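Local coordinates for protein GCN5-related N-acetyltransferase (Kribbella flavida, PDB 4IUS) that is a GNAT-family protein that probably transfers acyl groups, at residues Leu77-Val82 with Val248-Pro253; Pro29-Leu34 with Arg44-Glu49. The protein carries 1 engineered substitution. One frame throughout, in Å; residues are numbered along the deposited sequence. Where two conformers were deposited one is given.

Contact 1: residues Leu77-Val82 with Val248-Pro253; sequences LSAELV and VHLGDP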
loop_
_atom_site.group_PDB
_atom_site.type_symbol
_atom_site.label_atom_id
_atom_site.label_comp_id
_atom_site.label_asym_id
_atom_site.label_seq_id
_atom_site.Cartn_x
_atom_site.Cartn_y
_atom_site.Cartn_z
ATOM N N LEU A 77 -3.908 -4.414 17.401
ATOM C CA LEU A 77 -3.939 -3.111 16.721
ATOM C C LEU A 77 -2.567 -2.661 16.188
ATOM O O LEU A 77 -1.563 -2.681 16.878
ATOM C CB LEU A 77 -4.433 -2.062 17.697
ATOM C CG LEU A 77 -4.558 -0.642 17.145
ATOM C CD1 LEU A 77 -5.627 -0.584 16.081
ATOM C CD2 LEU A 77 -4.889 0.304 18.284
ATOM N N SER A 78 -2.558 -2.262 14.929
ATOM C CA SER A 78 -1.488 -1.496 14.287
ATOM C C SER A 78 -2.117 -0.288 13.684
ATOM O O SER A 78 -3.324 -0.215 13.501
ATOM C CB SER A 78 -0.736 -2.300 13.222
ATOM O OG SER A 78 -1.576 -2.756 12.222
ATOM N N ALA A 79 -1.284 0.697 13.353
ATOM C CA ALA A 79 -1.735 1.927 12.771
ATOM C C ALA A 79 -0.788 2.341 11.647
ATOM O O ALA A 79 0.436 2.077 11.737
ATOM C CB ALA A 79 -1.796 3.043 13.817
ATOM N N GLU A 80 -1.327 2.965 10.628
ATOM C CA GLU A 80 -0.522 3.499 9.528
ATOM C C GLU A 80 -0.921 4.951 9.321
ATOM O O GLU A 80 -2.093 5.234 9.114
ATOM C CB GLU A 80 -0.721 2.722 8.237
ATOM C CG GLU A 80 -0.186 1.296 8.235
ATOM C CD GLU A 80 -0.122 0.708 6.803
ATOM O OE1 GLU A 80 -0.516 1.400 5.822
ATOM O OE2 GLU A 80 0.350 -0.432 6.675
ATOM N N LEU A 81 0.054 5.838 9.379
ATOM C CA LEU A 81 -0.122 7.259 9.194
ATOM C C LEU A 81 0.768 7.752 8.067
ATOM O O LEU A 81 1.720 7.096 7.656
ATOM C CB LEU A 81 0.184 8.038 10.468
ATOM C CG LEU A 81 -0.603 7.638 11.719
ATOM C CD1 LEU A 81 -0.090 8.408 12.930
ATOM C CD2 LEU A 81 -2.078 7.857 11.495
ATOM N N VAL A 82 0.483 8.946 7.597
ATOM C CA VAL A 82 1.375 9.689 6.710
ATOM C C VAL A 82 1.771 10.927 7.506
ATOM O O VAL A 82 0.909 11.736 7.846
ATOM C CB VAL A 82 0.702 10.034 5.359
ATOM C CG1 VAL A 82 1.720 10.810 4.497
ATOM C CG2 VAL A 82 0.213 8.779 4.652
ATOM N N VAL A 248 4.321 6.140 8.428
ATOM C CA VAL A 248 4.714 5.749 9.783
ATOM C C VAL A 248 3.876 4.519 10.142
ATOM O O VAL A 248 2.671 4.563 10.024
ATOM C CB VAL A 248 4.411 6.854 10.813
ATOM C CG1 VAL A 248 5.091 6.448 12.126
ATOM C CG2 VAL A 248 4.971 8.229 10.360
ATOM N N HIS A 249 4.540 3.423 10.484
ATOM C CA HIS A 249 3.879 2.162 10.830
ATOM C C HIS A 249 4.111 1.924 12.300
ATOM O O HIS A 249 5.245 1.871 12.759
ATOM C CB HIS A 249 4.452 1.000 10.008
ATOM C CG HIS A 249 4.157 1.086 8.542
ATOM N ND1 HIS A 249 4.493 0.101 7.681
ATOM C CD2 HIS A 249 3.433 2.009 7.816
ATOM C CE1 HIS A 249 4.076 0.442 6.444
ATOM N NE2 HIS A 249 3.433 1.604 6.520
ATOM N N LEU A 250 3.024 1.811 13.046
ATOM C CA LEU A 250 3.013 1.646 14.491
ATOM C C LEU A 250 2.309 0.363 14.901
ATOM O O LEU A 250 1.322 -0.030 14.276
ATOM C CB LEU A 250 2.273 2.812 15.171
ATOM C CG LEU A 250 2.766 4.221 14.822
ATOM C CD1 LEU A 250 1.943 4.922 13.736
ATOM C CD2 LEU A 250 2.797 5.055 16.107
ATOM N N GLY A 251 2.785 -0.241 15.976
ATOM C CA GLY A 251 2.106 -1.371 16.540
ATOM C C GLY A 251 1.875 -1.258 18.044
ATOM O O GLY A 251 2.659 -0.650 18.755
ATOM N N ASP A 252 0.824 -1.903 18.524
ATOM C CA ASP A 252 0.588 -2.073 19.949
ATOM C C ASP A 252 1.551 -3.106 20.522
ATOM O O ASP A 252 2.211 -3.872 19.807
ATOM C CB ASP A 252 -0.851 -2.476 20.227
ATOM C CG ASP A 252 -1.711 -1.345 20.693
ATOM O OD1 ASP A 252 -1.305 -0.184 20.652
ATOM O OD2 ASP A 252 -2.872 -1.640 21.061
ATOM N N PRO A 253 1.603 -3.193 21.856
ATOM C CA PRO A 253 2.450 -4.206 22.480
ATOM C C PRO A 253 1.994 -5.622 22.125
ATOM O O PRO A 253 0.813 -5.864 21.859
ATOM C CB PRO A 253 2.273 -3.941 23.984
ATOM C CG PRO A 253 1.873 -2.518 24.059
ATOM C CD PRO A 253 1.019 -2.275 22.840
HETATM O O HOH W 1 -3.871 -4.228 20.348
HETATM O O HOH W 2 2.109 2.837 4.237
#

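Contact 2: residues Pro29-Leu34 with Arg44-Glu49; sequences PLVGLL and RAVAAE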
loop_
_atom_site.group_PDB
_atom_site.type_symbol
_atom_site.label_atom_id
_atom_site.label_comp_id
_atom_site.label_asym_id
_atom_site.label_seq_id
_atom_site.Cartn_x
_atom_site.Cartn_y
_atom_site.Cartn_z
ATOM N N PRO A 29 -9.536 11.890 16.247
ATOM C CA PRO A 29 -8.673 11.955 15.099
ATOM C C PRO A 29 -8.264 10.618 14.537
ATOM O O PRO A 29 -7.494 10.590 13.592
ATOM C CB PRO A 29 -7.451 12.683 15.645
ATOM C CG PRO A 29 -7.391 12.225 17.058
ATOM C CD PRO A 29 -8.801 12.154 17.511
ATOM N N LEU A 30 -8.772 9.517 15.093
ATOM C CA LEU A 30 -8.397 8.176 14.620
ATOM C C LEU A 30 -9.635 7.438 14.120
ATOM O O LEU A 30 -10.744 7.660 14.610
ATOM C CB LEU A 30 -7.808 7.350 15.766
ATOM C CG LEU A 30 -6.598 7.939 16.453
ATOM C CD1 LEU A 30 -6.230 7.069 17.634
ATOM C CD2 LEU A 30 -5.480 8.106 15.466
ATOM N N VAL A 31 -9.412 6.512 13.189
ATOM C CA VAL A 31 -10.466 5.588 12.807
ATOM C C VAL A 31 -9.893 4.186 12.765
ATOM O O VAL A 31 -8.885 3.916 12.103
ATOM C CB VAL A 31 -11.177 5.945 11.478
ATOM C CG1 VAL A 31 -10.222 6.096 10.299
ATOM C CG2 VAL A 31 -12.325 4.974 11.192
ATOM N N GLY A 32 -10.539 3.300 13.508
ATOM C CA GLY A 32 -10.215 1.874 13.441
ATOM C C GLY A 32 -11.004 1.226 12.333
ATOM O O GLY A 32 -12.169 1.539 12.114
ATOM N N LEU A 33 -10.368 0.341 11.612
ATOM C CA LEU A 33 -10.932 -0.285 10.416
ATOM C C LEU A 33 -10.825 -1.797 10.584
ATOM O O LEU A 33 -9.735 -2.360 10.647
ATOM C CB LEU A 33 -10.195 0.181 9.193
ATOM C CG LEU A 33 -10.244 1.686 8.930
ATOM C CD1 LEU A 33 -9.174 2.084 7.891
ATOM C CD2 LEU A 33 -11.638 2.179 8.530
ATOM N N LEU A 34 -11.982 -2.453 10.688
ATOM C CA LEU A 34 -12.061 -3.897 11.006
ATOM C C LEU A 34 -12.612 -4.654 9.787
ATOM O O LEU A 34 -13.733 -4.417 9.330
ATOM C CB LEU A 34 -12.927 -4.132 12.265
ATOM C CG LEU A 34 -12.261 -3.721 13.579
ATOM C CD1 LEU A 34 -13.229 -3.461 14.735
ATOM C CD2 LEU A 34 -11.202 -4.728 14.009
ATOM N N ARG A 44 -6.679 -2.249 10.896
ATOM C CA ARG A 44 -5.698 -1.283 11.380
ATOM C C ARG A 44 -6.417 0.014 11.651
ATOM O O ARG A 44 -7.580 0.207 11.250
ATOM C CB ARG A 44 -4.583 -1.044 10.352
ATOM C CG ARG A 44 -5.039 -0.335 9.114
ATOM C CD ARG A 44 -3.919 -0.027 8.137
ATOM N NE ARG A 44 -3.345 -1.283 7.665
ATOM C CZ ARG A 44 -3.168 -1.625 6.391
ATOM N NH1 ARG A 44 -3.392 -0.754 5.412
ATOM N NH2 ARG A 44 -2.647 -2.828 6.110
ATOM N N ALA A 45 -5.720 0.914 12.337
ATOM C CA ALA A 45 -6.175 2.293 12.483
ATOM C C ALA A 45 -5.415 3.218 11.530
ATOM O O ALA A 45 -4.224 2.979 11.261
ATOM C CB ALA A 45 -6.052 2.774 13.903
ATOM N N VAL A 46 -6.093 4.272 11.089
ATOM C CA VAL A 46 -5.477 5.340 10.316
ATOM C C VAL A 46 -6.029 6.682 10.830
ATOM O O VAL A 46 -6.901 6.703 11.720
ATOM C CB VAL A 46 -5.692 5.165 8.780
ATOM C CG1 VAL A 46 -5.166 3.795 8.292
ATOM C CG2 VAL A 46 -7.157 5.383 8.416
ATOM N N ALA A 47 -5.497 7.789 10.306
ATOM C CA ALA A 47 -6.035 9.091 10.674
ATOM C C ALA A 47 -7.445 9.268 10.119
ATOM O O ALA A 47 -7.696 8.987 8.962
ATOM C CB ALA A 47 -5.180 10.212 10.130
ATOM N N ALA A 48 -8.352 9.726 10.959
ATOM C CA ALA A 48 -9.722 9.965 10.534
ATOM C C ALA A 48 -9.864 11.117 9.575
ATOM O O ALA A 48 -10.778 11.091 8.754
ATOM C CB ALA A 48 -10.593 10.208 11.778
ATOM N N GLU A 49 -9.018 12.138 9.746
ATOM C CA GLU A 49 -9.131 13.414 9.034
ATOM C C GLU A 49 -7.730 13.883 8.589
ATOM O O GLU A 49 -7.162 14.811 9.160
ATOM C CB GLU A 49 -9.782 14.483 9.924
ATOM C CG GLU A 49 -11.204 14.144 10.385
ATOM C CD GLU A 49 -11.735 15.156 11.380
ATOM O OE1 GLU A 49 -11.206 16.284 11.418
ATOM O OE2 GLU A 49 -12.636 14.784 12.149
HETATM O O HOH W 3 -7.092 12.681 11.798
#

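Contact 1: residues Leu77-Val82 with Val248-Pro253
E80 and H249 are cross-strand neighbours in a non-hydrogen-bonded pair, their side chains side by side and pointing the same way. From CB of E80 the chain runs out extended: CG rests on H249 CD2 at 3.7 Å, CD lies 3.7 Å from H249 NE2, and OE2 sits over the imidazole face near its rim. In the conformer given, the planes of carboxylate and ring are 8° apart, a stack rather than a hydrogen bond. Water 2, in the ring plane, lies 2.9 Å from H249 NE2 and gives a weak bond to E80 OE1, while H249 ND1 is bonded to the backbone O of R261. An alanine at H249 would probably leave the E80 carboxylate without its stacking partner and the R261 carbonyl without this bond. On either side of this pair, A79 and L250, and L81 and V248, exchange backbone N-H···O bonds in both directions. L250 CD1 packs 4.1 Å from L81 CD1. Beyond the strands, D252 N bonds L77 O at 3.0 Å, and D252 OD1 forms a salt bridge with R67. Strand 78-82 also bonds A45 of strand 44-47; strand 242-251, the chain's last, inserts antiparallel between strands 78-82 and 99-109 of the mixed sheet.

Contact 2: residues Pro29-Leu34 with Arg44-Glu49
V31 and V46 each turn one methyl into the position between backbone N and carbonyl carbon, CG1 of V31 at chi1 55° and CG2 of V46, and these two methyls meet at 3.7 Å. The side chains lie side by side and point the same way, as neighbours on one face of the sheet; they form a hydrogen-bonded pair of the antiparallel beta hairpin made by strands 30-35 and 44-47. L33 lies on the same face; its CG, anti to the carbonyl carbon, leads to CD1, 3.9 Å from V46 CG2, and the side chains of L33 and V46 cross at about a right angle. V46 CG2 is thus shared by two residues of the opposing strand. L15 of helix 6-19 packs on both V31 and V46, and L18 and V19 of that helix reach L33, so this apolar patch is where the helix lies against the hairpin.

The backbone bonds between V31 and V46 are reciprocal, as are those between L33 and R44, where the angles at the hydrogens are more bent. Between them G32 and A45 form a non-hydrogen-bonded pair, with A45 CA 3.2 Å from V31 O in a CH···O contact. R44 shares the L33 face of the sheet, but its guanidinium is held elsewhere, by a salt bridge from NH1 to D148 and a hydrogen bond from NH2 to the carbonyl of T147.

At the other end the chain leaves the strand, and A48 CB lies 3.6 Å from P29 O. That carbonyl accepts two hydrogen bonds. A48 N approaches from above the carbonyl plane, 53° out of it, at 2.9 Å, while water 3 donates to P29 O at 2.8 Å and accepts from E49 N.

Overall arrangement
Contact 2 comes first along the chain and closes before contact 1 opens; their centres are about 10 Å apart, on the same side of the chain's centre. Contact 2 belongs to the three-stranded antiparallel sheet 22-27, 30-35, 44-47, and contact 1 to one end of the large mixed sheet. The two meet where strand 44-47 runs beside strand 78-82: A45 N lies 2.9 Å from S78 O and A45 O 3.0 Å from E80 N, probable hydrogen bonds that link the two sheets edge to edge. Helix 59-71 also touches both, through L30 and L77. Through strand 78-82 the hairpin is joined to strand 242-251, the last of the chain.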